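Local atomic coordinates of methionine gamma-lyase (Trichomonas vaginalis, PDB entry 1E5E), a protein that belongs to the Cys/Met metabolism family of PLP-dependent enzymes and assembles as four copies of one chain. Residues Leu345-Ala350 with Met371-Val376; Ser318-Ala323 with Ile367-Ile372; Met264-Glu269 with Val376-Ala381; Asn212-Val217 with Gly340-Leu345; Leu161-Met166 with Asp299-Gln304. All coordinates share one frame; numbering follows the deposited sequence.

Interaction 1 (Leu345-Ala350 with Met371-Val376); sequences LIQHPA and MIRLSV. With PPJ (N-(hydroxy{3-hydroxy-2-methyl-5-[(phosphonooxy)methyl]pyridin-4-yl}methyl)norvaline), chain C.
Q347 and R373 face each other as a hydrogen-bonded pair of an antiparallel ladder, with both side chains on the same face of the sheet. Q347 NE2 lies 3.3 Å from R373 CZ, over the centre of one guanidinium face. The amide and guanidinium planes are 62° apart, so this is not a flat stack. Q347 NE2 makes its hydrogen bond to T353 instead. The outer end of the guanidinium grips the ligand PPJ with two nearly straight bonds. R373 NH1 donates to PPJ O at 2.7 Å, and R373 NH2 donates to PPJ OXT at 2.9 Å. N158 is a second partner of NH1. R373 CG stands anti to the backbone N (chi1 -173°), and a bend at chi3 (70°) completes the reach to the ligand. On the other face the contact is apolar: I346 CG1 meets I372 CG2 at 3.5 Å, tight for two carbons, and the two side chains meet at a slant. L374 CD1 comes within 4.2 Å of I346 CB. Beyond the ladder, H348 CD2 approaches M371 O at 3.3 Å, and a water links M371 O to A350 N. Strand 371-375 is the middle strand here, with 345-347 along one edge and 311-316 along the other. Helices 319-328 and 381-396 cover the I346 face through L327 and F388.

Interaction 2 (Ser318-Ala323 with Ile367-Ile372); sequences SGFEGA and ITDGMI
A323 and I372 form the close, buried part of this contact. The methyl A323 CB lies 3.7 Å from I372 CD1 and 3.9 Å from I372 CG1, so the end of the isoleucine rests on the first turn of the helix. I372 CG1 is anti to its own carbonyl carbon (chi1 -66°), which carries CD1 toward A323. The backbones also come close where two glycines meet. G319 CA and G370 CA are 4.0 Å apart, with no side chain on either residue. G319 has a positive phi of 65°, and its carbonyl accepts the helical bond from A323 N. The opposing chain is shaped by an ST turn: T368 OG1 accepts from G370 N at 3.0 Å. This turn leads into strand 371-375, so the contact joins the start of helix 319-328 to the start of a strand in the smaller sheet. The F320 and D369 side is more open, and both residues are partly exposed. D369 O makes a CA-H...O contact with F320 CA at 3.4 Å and lies near the plane of the F320 ring, at its edge. D369 OD2 approaches F320 CB at 3.7 Å. No hydrogen bond crosses between the segments. D369 O is instead bonded to H348 NE2, and the H348 ring meets that of F320.

Interaction 3 (Met264-Glu269 with Val376-Ala381); sequences MKAESE and VGIEDA
The flat carboxylate of E267 has V376 O off one face, 3.9 Å from CD. The methyl I378 CG2 comes up beside its OE2, at 3.6 Å. The contact sets helix 260-279 against the link from strand 371-375 to helix 381-396, where D380 is the N-cap and D380 OD2 bonds to E383 N. E267 CG is anti to its carbonyl carbon (chi1 -67°), and the chain beyond is extended and passes across the link, meeting the I378 side chain at a slant. CG touches as well, 3.5 Å from V376 O and 3.6 Å from I378 CG2. The same methyl rests on A266 CB at 3.8 Å. No hydrogen bond joins the two segments, but N270 of the same helix bonds to G377 O and E379 O. I378 also packs on I13 of the third subunit. Within the helix, S268 OG donates to M264 O at 2.8 Å, and S268 N reaches that oxygen from the opposite face of the carbonyl plane.

Interaction 4 (Asn212-Val217 with Gly340-Leu345); sequences NGHTDV and GGCESL
G213 and G341 bring two loops together backbone to backbone, with their CA atoms 4.5 Å apart. G213 CA points a hydrogen at G340 O, and G341 CA does the same to G213 O, each pair 3.4 Å apart. Beside them, C342 SG sits over one face of the H214 ring, 4.2 Å from its centroid and displaced toward the rim. T215 and E343 meet tip to tip, with T215 OG1 2.9 Å from E343 OE1. E343 turns its carboxylate there by a bend at chi2 (-104°). The loop 212-217 lies between strands 202-206 and 220-224 of the large seven-stranded sheet, and 340-345 leads into strand 345-347 of the smaller sheet. The contact thus bridges the two sheets of a PLP-dependent, aminotransferase-like fold. Further out, H214 ND1 donates to N212 O at 2.8 Å. That oxygen lies in the ring plane, which helps fix the ring's rotation under the sulfur. N212 ND2 donates to D216 OD1 at 2.8 Å and closes the loop on itself. R255 of the third subunit bonds to N212 OD1 and forms a salt bridge with D216 OD2. In 340-345, G340 N is held by S375 OG.

Interaction 5 (Leu161-Met166 with Asp299-Gln304); sequences LKIIDM and DIAKKQ. With SO4 (sulfate ion), chain D.
D165 is the N-cap of helix 166-174, its OD1 bonded to R168 N, and Q304 at the end of helix 298-304 reaches the chain at this cap. The Q304 amide bonds to the backbone through both ends. Q304 NE2 donates to I164 O at 2.9 Å, tilted from the carbonyl plane. Q304 OE1 accepts from M166 N at 3.0 Å, in its carbonyl plane and on a lone pair. A water also donates to Q304 OE1 and to D165 OD1. The glutamine chain is extended beyond CG (chi2 -170°), which lets it span from helix to loop. M166 CE packs 3.7 Å from Q304 CD. Alongside, I163 CG2 touches I300 CG2 at 3.7 Å as the two side chains slide past each other in opposite directions. I163 CD1 rests on A301 CB at 3.9 Å, and I300 CD1 reaches D165 OD2 at 3.6 Å. On another side of the helix, K302 NZ bonds to a sulfate ion, probably from the crystallisation liquor, which H298 and Y308 also hold. With a donor and an acceptor each matched to backbone, the Q304 amide has a defined orientation: a flipped amide would set NE2 against M166 N and OE1 against I164 O.

Along the chain the first segments come in the order 5, 4, 3, 2, 1. The second segments of the last four come in the order 4, 2, 1, 3 between residues 340 and 381. Interactions 1 and 2 share strand 371-375, with centres about 10 Å apart, and meet through H348 and D369. Interaction 1 adjoins interaction 4 at L345 and through S375 OG with G340 N. Interactions 3 and 4, about 12 Å apart between centres, join where S344 OG bonds to E379 OE1 and G377 N. Interaction 5 stands apart, its centre at least 21 Å from the others. Strand 371-375 carries R373 of the ligand pocket, and the loops that follow strand 371-375 and precede strand 345-347 meet the third subunit.

Interaction 1 (Leu345-Ala350 with Met371-Val376)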
# COMPACT_ATOMS: atom_id res chain seq x y z
N LEU A 345 -22.09 10.75 -6.66
CA LEU A 345 -21.29 11.77 -7.34
C LEU A 345 -22.17 12.49 -8.37
O LEU A 345 -22.96 11.81 -9.04
CB LEU A 345 -20.06 11.17 -8.04
CG LEU A 345 -18.97 10.62 -7.09
CD1 LEU A 345 -17.86 9.87 -7.86
CD2 LEU A 345 -18.34 11.75 -6.28
N ILE A 346 -21.91 13.75 -8.67
CA ILE A 346 -22.70 14.47 -9.64
C ILE A 346 -21.86 15.46 -10.43
O ILE A 346 -21.00 16.07 -9.80
CB ILE A 346 -23.87 15.22 -8.94
CG1 ILE A 346 -24.97 15.61 -9.95
CG2 ILE A 346 -23.41 16.42 -8.13
CD1 ILE A 346 -26.18 16.18 -9.21
N GLN A 347 -22.18 15.76 -11.68
CA GLN A 347 -21.38 16.70 -12.47
C GLN A 347 -22.18 17.22 -13.67
O GLN A 347 -23.29 16.74 -13.95
CB GLN A 347 -20.10 16.03 -12.99
CG GLN A 347 -20.29 14.82 -13.90
CD GLN A 347 -19.98 15.22 -15.34
OE1 GLN A 347 -19.37 16.25 -15.62
NE2 GLN A 347 -20.44 14.38 -16.26
N HIS A 348 -21.54 18.14 -14.39
CA HIS A 348 -22.23 18.84 -15.48
C HIS A 348 -21.47 18.55 -16.76
O HIS A 348 -20.42 19.15 -16.98
CB HIS A 348 -22.23 20.34 -15.13
CG HIS A 348 -22.80 21.17 -16.25
ND1 HIS A 348 -22.02 21.80 -17.20
CD2 HIS A 348 -24.10 21.39 -16.61
CE1 HIS A 348 -22.80 22.42 -18.07
NE2 HIS A 348 -24.07 22.20 -17.72
N PRO A 349 -21.90 17.59 -17.56
CA PRO A 349 -21.13 17.13 -18.69
C PRO A 349 -20.65 18.15 -19.69
O PRO A 349 -19.47 18.12 -20.09
CB PRO A 349 -21.98 16.05 -19.35
CG PRO A 349 -23.17 15.84 -18.50
CD PRO A 349 -23.11 16.76 -17.32
N ALA A 350 -21.48 19.10 -20.13
CA ALA A 350 -21.07 20.08 -21.14
C ALA A 350 -19.90 20.92 -20.66
O ALA A 350 -19.09 21.21 -21.56
CB ALA A 350 -22.21 20.96 -21.61
N MET A 371 -28.05 19.70 -18.88
CA MET A 371 -27.93 18.32 -18.47
C MET A 371 -26.99 18.12 -17.27
O MET A 371 -25.94 18.74 -17.18
CB MET A 371 -27.46 17.55 -19.68
CG MET A 371 -27.39 16.03 -19.49
SD MET A 371 -27.28 15.29 -21.12
CE MET A 371 -28.96 15.22 -21.69
N ILE A 372 -27.46 17.34 -16.32
CA ILE A 372 -26.72 16.96 -15.13
C ILE A 372 -26.57 15.43 -15.08
O ILE A 372 -27.57 14.75 -15.35
CB ILE A 372 -27.48 17.42 -13.87
CG1 ILE A 372 -27.50 18.95 -13.85
CG2 ILE A 372 -26.83 16.91 -12.58
CD1 ILE A 372 -28.50 19.62 -12.94
N ARG A 373 -25.40 14.90 -14.75
CA ARG A 373 -25.25 13.44 -14.65
C ARG A 373 -25.01 13.04 -13.19
O ARG A 373 -24.14 13.57 -12.49
CB ARG A 373 -24.13 12.93 -15.56
CG ARG A 373 -24.00 11.42 -15.66
CD ARG A 373 -22.63 11.00 -16.24
NE ARG A 373 -21.57 11.29 -15.25
CZ ARG A 373 -20.25 11.17 -15.51
NH1 ARG A 373 -19.83 10.78 -16.71
NH2 ARG A 373 -19.37 11.46 -14.57
N LEU A 374 -25.67 12.00 -12.70
CA LEU A 374 -25.62 11.60 -11.31
C LEU A 374 -25.26 10.12 -11.25
O LEU A 374 -25.89 9.40 -12.03
CB LEU A 374 -26.97 11.81 -10.62
CG LEU A 374 -27.22 11.27 -9.22
CD1 LEU A 374 -26.38 11.99 -8.15
CD2 LEU A 374 -28.72 11.40 -8.90
N SER A 375 -24.43 9.74 -10.29
CA SER A 375 -24.07 8.37 -10.09
C SER A 375 -24.44 8.10 -8.62
O SER A 375 -23.93 8.85 -7.81
CB SER A 375 -22.55 8.09 -10.23
OG SER A 375 -22.37 6.67 -10.19
N VAL A 376 -25.44 7.30 -8.38
CA VAL A 376 -25.97 7.18 -7.02
C VAL A 376 -25.15 6.13 -6.27
O VAL A 376 -24.94 5.05 -6.83
CB VAL A 376 -27.44 6.73 -7.09
CG1 VAL A 376 -28.05 6.40 -5.74
CG2 VAL A 376 -28.26 7.83 -7.78
N1 PPJ C . -15.26 4.53 -20.44
C2 PPJ C . -16.29 5.12 -19.80
C6 PPJ C . -13.99 5.02 -20.31
C2A PPJ C . -17.65 5.01 -20.16
C3 PPJ C . -15.95 6.12 -18.86
O3 PPJ C . -16.97 6.77 -18.36
C4 PPJ C . -14.63 6.48 -18.57
C4A PPJ C . -14.40 7.51 -17.61
C5 PPJ C . -13.59 5.97 -19.35
N PPJ C . -15.30 8.48 -17.33
C5A PPJ C . -12.20 6.11 -19.05
OP4 PPJ C . -11.91 5.38 -18.03
P PPJ C . -10.69 5.95 -17.18
OP1 PPJ C . -10.43 4.85 -16.06
OP2 PPJ C . -11.09 7.33 -16.58
OP3 PPJ C . -9.38 6.13 -18.07
CA PPJ C . -15.14 9.42 -16.36
CB PPJ C . -13.88 10.15 -16.18
C PPJ C . -16.27 10.28 -16.23
CG PPJ C . -13.37 11.13 -17.17
CD PPJ C . -13.66 12.47 -16.69
O PPJ C . -17.23 10.13 -17.06
OXT PPJ C . -16.56 10.85 -15.08
O HOH W 1 -24.24 19.15 -19.30

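Interaction 2 (Ser318-Ala323 with Ile367-Ile372)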
# COMPACT_ATOMS: atom_id res chain seq x y z
N SER A 318 -34.54 25.27 -15.87
CA SER A 318 -33.86 26.55 -15.86
C SER A 318 -32.49 26.45 -16.52
O SER A 318 -31.71 27.40 -16.33
CB SER A 318 -33.74 27.13 -14.45
OG SER A 318 -33.24 26.14 -13.56
N GLY A 319 -32.18 25.37 -17.23
CA GLY A 319 -30.94 25.32 -17.97
C GLY A 319 -29.64 25.36 -17.20
O GLY A 319 -29.49 24.83 -16.10
N PHE A 320 -28.63 25.94 -17.84
CA PHE A 320 -27.26 25.99 -17.38
C PHE A 320 -27.09 26.64 -16.02
O PHE A 320 -26.53 26.07 -15.08
CB PHE A 320 -26.39 26.69 -18.43
CG PHE A 320 -24.94 26.83 -18.07
CD1 PHE A 320 -24.16 25.75 -17.72
CD2 PHE A 320 -24.37 28.10 -18.02
CE1 PHE A 320 -22.83 25.90 -17.35
CE2 PHE A 320 -23.03 28.26 -17.68
CZ PHE A 320 -22.25 27.16 -17.36
N GLU A 321 -27.70 27.83 -15.87
CA GLU A 321 -27.60 28.59 -14.64
C GLU A 321 -28.29 27.83 -13.52
O GLU A 321 -27.82 27.85 -12.39
CB GLU A 321 -28.15 30.02 -14.80
CG GLU A 321 -27.29 30.83 -15.76
CD GLU A 321 -25.94 31.20 -15.18
OE1 GLU A 321 -25.77 31.41 -13.96
OE2 GLU A 321 -24.95 31.32 -15.92
N GLY A 322 -29.44 27.21 -13.83
CA GLY A 322 -30.11 26.40 -12.82
C GLY A 322 -29.22 25.21 -12.43
O GLY A 322 -29.20 24.84 -11.25
N ALA A 323 -28.55 24.54 -13.37
CA ALA A 323 -27.70 23.41 -13.02
C ALA A 323 -26.60 23.83 -12.04
O ALA A 323 -26.27 23.10 -11.08
CB ALA A 323 -27.10 22.82 -14.30
N ILE A 367 -26.35 15.96 -25.75
CA ILE A 367 -25.76 16.51 -24.51
C ILE A 367 -26.09 17.99 -24.51
O ILE A 367 -25.50 18.71 -25.32
CB ILE A 367 -24.26 16.21 -24.40
CG1 ILE A 367 -24.18 14.66 -24.35
CG2 ILE A 367 -23.65 16.79 -23.14
CD1 ILE A 367 -22.80 14.21 -24.81
N THR A 368 -27.03 18.46 -23.71
CA THR A 368 -27.40 19.87 -23.68
C THR A 368 -26.61 20.51 -22.55
O THR A 368 -26.24 19.78 -21.63
CB THR A 368 -28.89 20.06 -23.37
OG1 THR A 368 -29.19 19.90 -21.96
CG2 THR A 368 -29.77 19.00 -24.05
N ASP A 369 -26.73 21.83 -22.37
CA ASP A 369 -26.04 22.50 -21.27
C ASP A 369 -26.91 22.59 -20.03
O ASP A 369 -26.47 23.11 -19.00
CB ASP A 369 -25.50 23.86 -21.72
CG ASP A 369 -26.63 24.86 -21.93
OD1 ASP A 369 -27.83 24.49 -21.90
OD2 ASP A 369 -26.32 26.04 -22.11
N GLY A 370 -28.13 22.05 -20.08
CA GLY A 370 -28.95 21.97 -18.87
C GLY A 370 -28.84 20.56 -18.24
O GLY A 370 -29.44 20.22 -17.21
N MET A 371 -28.05 19.70 -18.88
CA MET A 371 -27.93 18.32 -18.47
C MET A 371 -26.99 18.12 -17.27
O MET A 371 -25.94 18.74 -17.18
CB MET A 371 -27.46 17.55 -19.68
CG MET A 371 -27.39 16.03 -19.49
SD MET A 371 -27.28 15.29 -21.12
CE MET A 371 -28.96 15.22 -21.69
N ILE A 372 -27.46 17.34 -16.32
CA ILE A 372 -26.72 16.96 -15.13
C ILE A 372 -26.57 15.43 -15.08
O ILE A 372 -27.57 14.75 -15.35
CB ILE A 372 -27.48 17.42 -13.87
CG1 ILE A 372 -27.50 18.95 -13.85
CG2 ILE A 372 -26.83 16.91 -12.58
CD1 ILE A 372 -28.50 19.62 -12.94

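Interaction 3 (Met264-Glu269 with Val376-Ala381)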
# COMPACT_ATOMS: atom_id res chain seq x y z
N MET A 264 -23.96 -2.96 -6.38
CA MET A 264 -24.79 -2.71 -7.57
C MET A 264 -26.29 -2.80 -7.23
O MET A 264 -27.06 -1.99 -7.73
CB MET A 264 -24.52 -3.64 -8.76
CG MET A 264 -23.15 -3.49 -9.40
SD MET A 264 -22.67 -1.78 -9.74
CE MET A 264 -23.85 -1.25 -10.97
N LYS A 265 -26.67 -3.78 -6.44
CA LYS A 265 -28.04 -3.94 -6.02
C LYS A 265 -28.48 -2.74 -5.19
O LYS A 265 -29.51 -2.17 -5.50
CB LYS A 265 -28.32 -5.20 -5.17
CG LYS A 265 -28.02 -6.44 -5.99
CD LYS A 265 -28.33 -7.74 -5.24
CE LYS A 265 -28.63 -8.80 -6.30
NZ LYS A 265 -28.85 -10.14 -5.66
N ALA A 266 -27.70 -2.45 -4.16
CA ALA A 266 -28.04 -1.30 -3.31
C ALA A 266 -28.05 -0.01 -4.12
O ALA A 266 -28.97 0.79 -3.90
CB ALA A 266 -27.03 -1.20 -2.17
N GLU A 267 -27.08 0.18 -5.04
CA GLU A 267 -27.09 1.42 -5.81
C GLU A 267 -28.24 1.52 -6.80
O GLU A 267 -28.75 2.64 -7.03
CB GLU A 267 -25.73 1.60 -6.53
CG GLU A 267 -24.63 1.83 -5.50
CD GLU A 267 -23.19 1.66 -5.90
OE1 GLU A 267 -22.90 1.42 -7.09
OE2 GLU A 267 -22.29 1.76 -5.00
N SER A 268 -28.65 0.46 -7.45
CA SER A 268 -29.77 0.40 -8.39
C SER A 268 -31.10 0.71 -7.69
O SER A 268 -31.93 1.50 -8.14
CB SER A 268 -29.80 -1.01 -9.02
OG SER A 268 -28.65 -1.13 -9.93
N GLU A 269 -31.29 0.11 -6.51
CA GLU A 269 -32.47 0.30 -5.70
C GLU A 269 -32.57 1.77 -5.27
O GLU A 269 -33.64 2.35 -5.47
CB GLU A 269 -32.50 -0.56 -4.44
CG GLU A 269 -32.60 -2.03 -4.73
CD GLU A 269 -32.17 -2.97 -3.62
OE1 GLU A 269 -32.36 -4.21 -3.80
OE2 GLU A 269 -31.50 -2.57 -2.64
N VAL A 376 -25.44 7.30 -8.38
CA VAL A 376 -25.97 7.18 -7.02
C VAL A 376 -25.15 6.13 -6.27
O VAL A 376 -24.94 5.05 -6.83
CB VAL A 376 -27.44 6.73 -7.09
CG1 VAL A 376 -28.05 6.40 -5.74
CG2 VAL A 376 -28.26 7.83 -7.78
N GLY A 377 -24.83 6.39 -5.03
CA GLY A 377 -24.09 5.47 -4.17
C GLY A 377 -25.02 4.75 -3.17
O GLY A 377 -26.20 4.60 -3.44
N ILE A 378 -24.47 4.33 -2.02
CA ILE A 378 -25.20 3.53 -1.06
C ILE A 378 -25.59 4.24 0.23
O ILE A 378 -25.95 3.60 1.22
CB ILE A 378 -24.42 2.24 -0.72
CG1 ILE A 378 -23.06 2.66 -0.12
CG2 ILE A 378 -24.23 1.40 -1.99
CD1 ILE A 378 -22.15 1.44 0.06
N GLU A 379 -25.68 5.55 0.19
CA GLU A 379 -26.23 6.32 1.29
C GLU A 379 -27.72 6.00 1.46
O GLU A 379 -28.35 5.38 0.60
CB GLU A 379 -26.13 7.83 0.99
CG GLU A 379 -24.70 8.29 0.77
CD GLU A 379 -24.26 8.45 -0.65
OE1 GLU A 379 -24.89 7.81 -1.53
OE2 GLU A 379 -23.24 9.16 -0.93
N ASP A 380 -28.30 6.52 2.54
CA ASP A 380 -29.75 6.33 2.76
C ASP A 380 -30.54 7.08 1.69
O ASP A 380 -30.23 8.21 1.33
CB ASP A 380 -30.00 6.80 4.20
CG ASP A 380 -31.52 6.79 4.44
OD1 ASP A 380 -32.01 5.69 4.73
OD2 ASP A 380 -32.14 7.85 4.26
N ALA A 381 -31.45 6.41 0.97
CA ALA A 381 -32.21 6.99 -0.12
C ALA A 381 -33.00 8.23 0.30
O ALA A 381 -32.97 9.20 -0.46
CB ALA A 381 -33.16 5.98 -0.77

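Interaction 4 (Asn212-Val217 with Gly340-Leu345)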
# COMPACT_ATOMS: atom_id res chain seq x y z
N ASN A 212 -14.16 -1.50 -9.15
CA ASN A 212 -13.38 -1.15 -7.98
C ASN A 212 -14.36 -0.59 -6.95
O ASN A 212 -14.32 -1.04 -5.81
CB ASN A 212 -12.29 -0.14 -8.27
CG ASN A 212 -11.52 0.16 -6.99
OD1 ASN A 212 -10.99 -0.81 -6.43
ND2 ASN A 212 -11.57 1.43 -6.57
N GLY A 213 -15.20 0.33 -7.37
CA GLY A 213 -16.27 0.91 -6.59
C GLY A 213 -15.96 1.78 -5.39
O GLY A 213 -16.87 2.14 -4.63
N HIS A 214 -14.69 2.12 -5.16
CA HIS A 214 -14.33 2.88 -3.97
C HIS A 214 -13.57 4.15 -4.30
O HIS A 214 -12.95 4.71 -3.40
CB HIS A 214 -13.48 2.04 -2.99
CG HIS A 214 -14.29 0.94 -2.37
ND1 HIS A 214 -14.66 -0.16 -3.17
CD2 HIS A 214 -14.87 0.78 -1.17
CE1 HIS A 214 -15.41 -0.98 -2.42
NE2 HIS A 214 -15.52 -0.48 -1.19
N THR A 215 -13.57 4.60 -5.54
CA THR A 215 -13.09 5.92 -5.92
C THR A 215 -11.64 6.17 -5.62
O THR A 215 -11.20 7.30 -5.39
CB THR A 215 -13.95 6.98 -5.14
OG1 THR A 215 -15.30 6.49 -5.17
CG2 THR A 215 -13.89 8.32 -5.84
N ASP A 216 -10.83 5.12 -5.58
CA ASP A 216 -9.44 5.30 -5.19
C ASP A 216 -8.47 4.65 -6.14
O ASP A 216 -7.24 4.65 -5.87
CB ASP A 216 -9.23 4.80 -3.74
CG ASP A 216 -9.67 3.37 -3.53
OD1 ASP A 216 -10.04 2.67 -4.53
OD2 ASP A 216 -9.69 2.95 -2.35
N VAL A 217 -8.96 4.07 -7.24
CA VAL A 217 -8.09 3.41 -8.19
C VAL A 217 -8.45 3.82 -9.62
O VAL A 217 -9.63 3.79 -9.95
CB VAL A 217 -8.16 1.88 -8.09
CG1 VAL A 217 -7.49 1.18 -9.30
CG2 VAL A 217 -7.41 1.43 -6.84
N GLY A 340 -19.73 5.53 -10.02
CA GLY A 340 -19.62 4.15 -9.59
C GLY A 340 -19.07 3.99 -8.17
O GLY A 340 -18.79 2.83 -7.85
N GLY A 341 -18.91 5.07 -7.38
CA GLY A 341 -18.38 4.82 -6.04
C GLY A 341 -19.51 4.59 -5.04
O GLY A 341 -20.70 4.64 -5.38
N CYS A 342 -19.12 4.29 -3.80
CA CYS A 342 -20.06 4.10 -2.71
C CYS A 342 -20.74 5.43 -2.38
O CYS A 342 -21.88 5.47 -1.87
CB CYS A 342 -19.32 3.58 -1.45
SG CYS A 342 -18.73 1.89 -1.70
N GLU A 343 -20.02 6.53 -2.57
CA GLU A 343 -20.63 7.83 -2.35
C GLU A 343 -21.22 8.33 -3.68
O GLU A 343 -20.68 8.08 -4.76
CB GLU A 343 -19.63 8.81 -1.79
CG GLU A 343 -18.79 9.38 -2.91
CD GLU A 343 -17.43 8.77 -2.95
OE1 GLU A 343 -17.27 7.58 -3.32
OE2 GLU A 343 -16.59 9.65 -2.57
N SER A 344 -22.33 9.06 -3.58
CA SER A 344 -23.01 9.57 -4.76
C SER A 344 -22.26 10.77 -5.35
O SER A 344 -21.81 11.63 -4.60
CB SER A 344 -24.43 9.99 -4.36
OG SER A 344 -25.20 8.89 -3.93
N LEU A 345 -22.09 10.75 -6.66
CA LEU A 345 -21.29 11.77 -7.34
C LEU A 345 -22.17 12.49 -8.37
O LEU A 345 -22.96 11.81 -9.04
CB LEU A 345 -20.06 11.17 -8.04
CG LEU A 345 -18.97 10.62 -7.09
CD1 LEU A 345 -17.86 9.87 -7.86
CD2 LEU A 345 -18.34 11.75 -6.28

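Interaction 5 (Leu161-Met166 with Asp299-Gln304)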
# COMPACT_ATOMS: atom_id res chain seq x y z
N LEU A 161 -27.47 8.24 -21.29
CA LEU A 161 -28.00 6.97 -20.94
C LEU A 161 -28.86 6.40 -22.07
O LEU A 161 -29.71 5.52 -21.90
CB LEU A 161 -28.78 6.96 -19.61
CG LEU A 161 -28.05 7.63 -18.43
CD1 LEU A 161 -28.87 7.56 -17.14
CD2 LEU A 161 -26.65 7.03 -18.26
N LYS A 162 -28.51 6.77 -23.31
CA LYS A 162 -29.21 6.26 -24.48
C LYS A 162 -29.03 4.74 -24.51
O LYS A 162 -27.91 4.28 -24.26
CB LYS A 162 -28.77 6.89 -25.79
CG LYS A 162 -29.21 6.21 -27.08
CD LYS A 162 -28.60 6.94 -28.29
CE LYS A 162 -27.09 6.77 -28.39
NZ LYS A 162 -26.67 7.19 -29.81
N ILE A 163 -30.09 4.00 -24.80
CA ILE A 163 -29.94 2.55 -24.84
C ILE A 163 -29.68 2.08 -26.26
O ILE A 163 -30.30 2.60 -27.16
CB ILE A 163 -31.24 1.84 -24.34
CG1 ILE A 163 -31.58 2.37 -22.95
CG2 ILE A 163 -31.11 0.33 -24.37
CD1 ILE A 163 -30.58 2.06 -21.87
N ILE A 164 -28.79 1.12 -26.46
CA ILE A 164 -28.52 0.64 -27.80
C ILE A 164 -28.87 -0.83 -27.83
O ILE A 164 -28.48 -1.57 -26.94
CB ILE A 164 -27.08 0.87 -28.24
CG1 ILE A 164 -26.78 2.38 -28.34
CG2 ILE A 164 -26.78 0.13 -29.56
CD1 ILE A 164 -25.29 2.59 -28.23
N ASP A 165 -29.62 -1.24 -28.84
CA ASP A 165 -29.94 -2.64 -29.08
C ASP A 165 -28.71 -3.34 -29.64
O ASP A 165 -28.41 -3.31 -30.83
CB ASP A 165 -31.13 -2.73 -30.05
CG ASP A 165 -31.52 -4.16 -30.31
OD1 ASP A 165 -30.74 -5.11 -30.12
OD2 ASP A 165 -32.66 -4.35 -30.76
N MET A 166 -27.98 -4.00 -28.74
CA MET A 166 -26.72 -4.67 -29.04
C MET A 166 -26.87 -5.85 -29.99
O MET A 166 -26.03 -5.98 -30.89
CB MET A 166 -26.04 -5.18 -27.75
CG MET A 166 -25.55 -4.04 -26.87
SD MET A 166 -24.50 -4.53 -25.49
CE MET A 166 -25.70 -5.28 -24.41
N ASP A 299 -37.68 -1.73 -23.05
CA ASP A 299 -37.79 -3.15 -23.32
C ASP A 299 -36.43 -3.71 -23.75
O ASP A 299 -36.12 -4.85 -23.39
CB ASP A 299 -38.85 -3.28 -24.40
CG ASP A 299 -40.19 -2.78 -23.85
OD1 ASP A 299 -40.94 -2.19 -24.67
OD2 ASP A 299 -40.49 -2.96 -22.65
N ILE A 300 -35.64 -2.94 -24.48
CA ILE A 300 -34.29 -3.29 -24.86
C ILE A 300 -33.38 -3.27 -23.62
O ILE A 300 -32.67 -4.24 -23.35
CB ILE A 300 -33.60 -2.35 -25.87
CG1 ILE A 300 -34.36 -2.33 -27.21
CG2 ILE A 300 -32.14 -2.73 -26.08
CD1 ILE A 300 -34.56 -3.72 -27.79
N ALA A 301 -33.55 -2.27 -22.77
CA ALA A 301 -32.75 -2.11 -21.55
C ALA A 301 -33.08 -3.27 -20.62
O ALA A 301 -32.21 -3.91 -20.04
CB ALA A 301 -33.09 -0.81 -20.85
N LYS A 302 -34.37 -3.59 -20.57
CA LYS A 302 -34.85 -4.70 -19.76
C LYS A 302 -34.29 -6.03 -20.24
O LYS A 302 -33.92 -6.86 -19.42
CB LYS A 302 -36.38 -4.74 -19.80
CG LYS A 302 -37.00 -5.86 -18.95
CD LYS A 302 -38.52 -5.67 -18.98
CE LYS A 302 -39.26 -6.89 -18.49
NZ LYS A 302 -39.10 -7.13 -17.04
N LYS A 303 -34.21 -6.27 -21.54
CA LYS A 303 -33.62 -7.50 -22.05
C LYS A 303 -32.10 -7.53 -21.82
O LYS A 303 -31.58 -8.61 -21.49
CB LYS A 303 -34.00 -7.69 -23.51
CG LYS A 303 -32.99 -8.38 -24.41
N GLN A 304 -31.43 -6.39 -21.84
CA GLN A 304 -29.98 -6.37 -21.68
C GLN A 304 -29.43 -6.17 -20.27
O GLN A 304 -28.29 -6.50 -19.98
CB GLN A 304 -29.48 -5.18 -22.54
CG GLN A 304 -29.90 -5.35 -23.98
CD GLN A 304 -29.28 -4.40 -24.96
OE1 GLN A 304 -29.15 -4.79 -26.12
NE2 GLN A 304 -28.86 -3.18 -24.61
S SO4 D . -39.57 -3.81 -15.10
O1 SO4 D . -40.15 -3.47 -13.76
O2 SO4 D . -39.28 -2.55 -15.87
O3 SO4 D . -40.63 -4.58 -15.89
O4 SO4 D . -38.36 -4.68 -14.93
O HOH W 2 -30.20 -6.52 -27.85